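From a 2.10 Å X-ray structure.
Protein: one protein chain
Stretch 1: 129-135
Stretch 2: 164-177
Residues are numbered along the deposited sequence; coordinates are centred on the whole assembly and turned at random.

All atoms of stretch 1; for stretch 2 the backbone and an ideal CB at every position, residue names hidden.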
# COMPACT_ATOMS: atom_id res chain seq x y z
N MET A 129 8.57 2.24 -13.47
CA MET A 129 8.54 0.79 -13.41
C MET A 129 8.94 0.31 -12.04
O MET A 129 10.07 0.60 -11.60
CB MET A 129 9.52 0.24 -14.46
CG MET A 129 9.14 0.59 -15.89
SD MET A 129 7.46 0.01 -16.27
CE MET A 129 7.55 -1.69 -15.67
N GLN A 130 8.05 -0.41 -11.35
CA GLN A 130 8.41 -0.91 -10.01
C GLN A 130 9.47 -1.98 -10.14
O GLN A 130 9.33 -2.87 -10.98
CB GLN A 130 7.19 -1.50 -9.27
CG GLN A 130 7.53 -1.90 -7.84
CD GLN A 130 6.34 -2.45 -7.08
OE1 GLN A 130 5.29 -2.75 -7.66
NE2 GLN A 130 6.50 -2.61 -5.77
N CYS A 131 10.52 -1.90 -9.32
CA CYS A 131 11.61 -2.85 -9.32
C CYS A 131 11.87 -3.38 -7.92
O CYS A 131 11.35 -2.87 -6.97
CB CYS A 131 12.90 -2.23 -9.83
SG CYS A 131 12.77 -1.48 -11.45
N TRP A 132 12.65 -4.45 -7.84
CA TRP A 132 13.25 -4.92 -6.58
C TRP A 132 14.55 -5.53 -6.92
O TRP A 132 14.72 -5.99 -8.01
CB TRP A 132 12.37 -5.93 -5.86
CG TRP A 132 11.81 -7.03 -6.72
CD1 TRP A 132 12.36 -8.29 -6.98
CD2 TRP A 132 10.54 -7.00 -7.44
NE1 TRP A 132 11.52 -9.01 -7.80
CE2 TRP A 132 10.42 -8.29 -8.12
CE3 TRP A 132 9.51 -6.06 -7.59
CZ2 TRP A 132 9.34 -8.60 -8.91
CZ3 TRP A 132 8.40 -6.39 -8.38
CH2 TRP A 132 8.32 -7.63 -9.02
N LEU A 133 15.51 -5.52 -6.00
CA LEU A 133 16.79 -6.18 -6.25
C LEU A 133 16.59 -7.68 -6.07
O LEU A 133 15.89 -8.10 -5.17
CB LEU A 133 17.88 -5.71 -5.28
CG LEU A 133 18.37 -4.25 -5.42
CD1 LEU A 133 19.47 -4.00 -4.40
CD2 LEU A 133 18.86 -3.96 -6.82
N VAL A 134 17.18 -8.50 -6.94
CA VAL A 134 17.03 -9.94 -6.77
C VAL A 134 18.09 -10.47 -5.80
O VAL A 134 19.10 -9.82 -5.53
CB VAL A 134 17.08 -10.69 -8.10
CG1 VAL A 134 15.89 -10.29 -8.96
CG2 VAL A 134 18.42 -10.47 -8.80
N ASP A 135 17.81 -11.65 -5.28
CA ASP A 135 18.77 -12.47 -4.52
C ASP A 135 19.12 -11.89 -3.13
O ASP A 135 20.14 -12.28 -2.54
CB ASP A 135 20.06 -12.75 -5.32
CG ASP A 135 19.82 -13.49 -6.65
OD1 ASP A 135 18.73 -14.07 -6.87
OD2 ASP A 135 20.75 -13.49 -7.48
N UNK A 164 17.24 -7.28 -16.31
CA UNK A 164 15.88 -7.67 -15.95
C UNK A 164 15.90 -9.20 -15.75
O UNK A 164 15.85 -9.93 -16.70
CB UNK A 164 14.87 -7.25 -17.02
N UNK A 165 15.99 -9.68 -14.52
CA UNK A 165 16.14 -11.13 -14.25
C UNK A 165 14.79 -11.84 -14.18
O UNK A 165 14.65 -12.97 -14.65
CB UNK A 165 16.90 -11.35 -12.94
N UNK A 166 13.80 -11.18 -13.57
CA UNK A 166 12.46 -11.74 -13.49
C UNK A 166 11.41 -10.65 -13.72
O UNK A 166 11.60 -9.49 -13.29
CB UNK A 166 12.24 -12.42 -12.13
N UNK A 167 10.34 -11.02 -14.42
CA UNK A 167 9.27 -10.12 -14.83
C UNK A 167 8.02 -10.65 -14.17
O UNK A 167 7.69 -11.82 -14.34
CB UNK A 167 9.12 -10.04 -16.35
N UNK A 168 7.34 -9.82 -13.39
CA UNK A 168 6.02 -10.18 -12.87
C UNK A 168 4.98 -9.17 -13.37
O UNK A 168 5.35 -8.16 -13.99
CB UNK A 168 6.03 -10.23 -11.34
N UNK A 169 3.69 -9.44 -13.15
CA UNK A 169 2.62 -8.52 -13.59
C UNK A 169 2.81 -7.13 -12.98
O UNK A 169 2.73 -6.12 -13.70
CB UNK A 169 1.25 -9.07 -13.21
N UNK A 170 3.10 -7.08 -11.68
CA UNK A 170 3.23 -5.81 -10.95
C UNK A 170 4.62 -5.10 -11.02
O UNK A 170 4.78 -4.01 -10.47
CB UNK A 170 2.90 -6.08 -9.48
N UNK A 171 5.62 -5.71 -11.68
CA UNK A 171 6.96 -5.10 -11.77
C UNK A 171 8.08 -6.03 -12.20
O UNK A 171 7.82 -7.07 -12.79
CB UNK A 171 7.33 -4.50 -10.41
N UNK A 172 9.33 -5.64 -11.93
CA UNK A 172 10.50 -6.42 -12.32
C UNK A 172 11.59 -6.55 -11.23
O UNK A 172 11.94 -5.57 -10.55
CB UNK A 172 11.12 -5.79 -13.57
N UNK A 173 12.12 -7.77 -11.07
CA UNK A 173 13.28 -8.03 -10.22
C UNK A 173 14.54 -7.82 -11.05
O UNK A 173 14.69 -8.40 -12.13
CB UNK A 173 13.24 -9.44 -9.64
N UNK A 174 15.45 -6.99 -10.56
CA UNK A 174 16.64 -6.60 -11.33
C UNK A 174 17.92 -6.82 -10.55
O UNK A 174 17.92 -6.83 -9.31
CB UNK A 174 16.54 -5.13 -11.75
N UNK A 175 19.00 -7.01 -11.30
CA UNK A 175 20.35 -6.90 -10.80
C UNK A 175 20.86 -5.55 -11.31
O UNK A 175 20.74 -5.24 -12.51
CB UNK A 175 21.23 -8.07 -11.25
N UNK A 176 21.39 -4.74 -10.39
CA UNK A 176 21.85 -3.37 -10.67
C UNK A 176 23.37 -3.29 -10.55
O UNK A 176 23.95 -3.73 -9.55
CB UNK A 176 21.19 -2.37 -9.72
N UNK A 177 24.01 -2.75 -11.57
CA UNK A 177 25.43 -2.58 -11.54
C UNK A 177 25.80 -1.16 -11.89
O UNK A 177 25.30 -0.58 -12.86
CB UNK A 177 26.11 -3.57 -12.49

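Stretch 2 folds as a hairpin of two strands joined by a turn, and the second runs parallel to strand 129-133. The indole of Trp132 lies across the hairpin and decides much of what fits.

At position 164 CA-to-CB points away from stretch 1, which imposes nothing; many residues would serve, and the residue is Val164, whose branched side chain suits an extended backbone.

Position 165 points toward stretch 1, with its ideal CB 4.2 Å from Val134 CG1. A modest apolar side chain would suit, and Val165 supplies it.

At position 166 CA-to-CB again points toward stretch 1, but the ideal CB is 5.3 Å from Val134 CG1, leaving room for a longer chain. The indole NH of Trp132 offers a donor nearby, so Glu or Gln could reach it with an acceptor. The residue is Glu166, which accepts a nearly straight hydrogen bond from Trp132 NE1 to OE2, 2.9 Å long, near the plane of the ring.

Position 167 points away, free of constraint from stretch 1; it is Ile167, another beta-branched residue in a strand.

Position 168 points toward the six-membered end of the indole, its ideal CB 4.2 Å from Trp132 CH2. Something small is favored, such as Ser, Thr or Val. Thr168 places OG1 3.3 Å from Trp132 CH2, at the ring edge, and donates a weak hydrogen bond to the carbonyl of 171.

Position 169 lies in the turn and points away; the compact Ala169 is one of many possibilities.

At position 170, phi/psi of -84/-3° fits a turn, where Asn, Asp or Ser are common. CA-to-CB lies sideways, but a short polar chain could bend back. Asn170 does so, bringing OD1 to 3.4 Å from Trp132 CZ3 at the ring edge.

Position 171 is decisive: an ideal CB would sit 2.6 Å from Gln130 O and 3.0 Å from Trp132 CZ3, both clashes. Its phi/psi of 164/-161° also favors glycine, and Gly171 it is.

Position 172 pairs with Cys131, side chains on the same face, so an apolar residue is expected. Val172 packs CG2 3.7 Å from Cys131 SG, while its N donates to Gln130 O (2.9 Å) and its O accepts from Trp132 N (3.0 Å).

Position 173 lies beneath the indole. An ideal CB would clash with Trp132 NE1 at 2.6 Å and Val134 CG1 at 2.9 Å, so Gly173 fits; its CA makes a CH-pi contact, 3.4 Å from the centroid of the five-membered ring of Trp132.

Position 174 points away overall, yet apolar atoms of stretch 1 remain within reach. Val174 sets CG2 4.2 Å from Cys131 CB.

At 175, set sideways, many residues would fit; Glu175 only skirts Val134. Position 176 has its ideal CB 4.0 Å from Leu133 CD2, inviting an aliphatic chain: Leu176 brings CG to 3.8 Å from that atom. Position 177 is out of reach; Thr177 suits a strand.

Stretch 2 (164-177) VVEITANGVGVELT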
# COMPACT_ATOMS: atom_id res chain seq x y z
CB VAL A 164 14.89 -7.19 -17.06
CG1 VAL A 164 13.45 -7.55 -16.74
CG2 VAL A 164 15.00 -5.68 -17.29
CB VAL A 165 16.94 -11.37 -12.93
CG1 VAL A 165 17.01 -12.86 -12.56
CG2 VAL A 165 18.34 -10.79 -13.04
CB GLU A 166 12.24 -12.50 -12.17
CG GLU A 166 11.72 -11.67 -11.03
CD GLU A 166 11.86 -12.36 -9.68
OE1 GLU A 166 11.58 -13.59 -9.60
OE2 GLU A 166 12.24 -11.67 -8.69
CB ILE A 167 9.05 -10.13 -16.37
CG1 ILE A 167 10.38 -10.01 -17.14
CG2 ILE A 167 8.09 -9.01 -16.79
CD1 ILE A 167 10.21 -9.65 -18.61
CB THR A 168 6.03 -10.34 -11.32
OG1 THR A 168 5.89 -9.07 -10.69
CG2 THR A 168 7.34 -11.00 -10.86
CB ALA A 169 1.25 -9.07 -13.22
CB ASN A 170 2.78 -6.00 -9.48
CG ASN A 170 3.83 -6.69 -8.61
OD1 ASN A 170 5.03 -6.54 -8.82
ND2 ASN A 170 3.37 -7.42 -7.61
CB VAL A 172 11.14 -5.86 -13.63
CG1 VAL A 172 10.10 -5.72 -14.73
CG2 VAL A 172 11.83 -4.53 -13.40
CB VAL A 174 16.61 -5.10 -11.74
CG1 VAL A 174 15.45 -4.82 -12.68
CG2 VAL A 174 16.55 -4.21 -10.49
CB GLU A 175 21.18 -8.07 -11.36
CG GLU A 175 22.61 -8.16 -10.87
CD GLU A 175 23.50 -8.93 -11.86
OE1 GLU A 175 23.66 -8.50 -13.04
OE2 GLU A 175 24.05 -9.97 -11.43
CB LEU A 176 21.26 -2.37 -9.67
CG LEU A 176 19.81 -1.89 -9.80
CD1 LEU A 176 19.57 -0.72 -8.86
CD2 LEU A 176 19.46 -1.50 -11.23
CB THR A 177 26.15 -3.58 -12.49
OG1 THR A 177 25.62 -4.89 -12.30
CG2 THR A 177 27.64 -3.60 -12.24
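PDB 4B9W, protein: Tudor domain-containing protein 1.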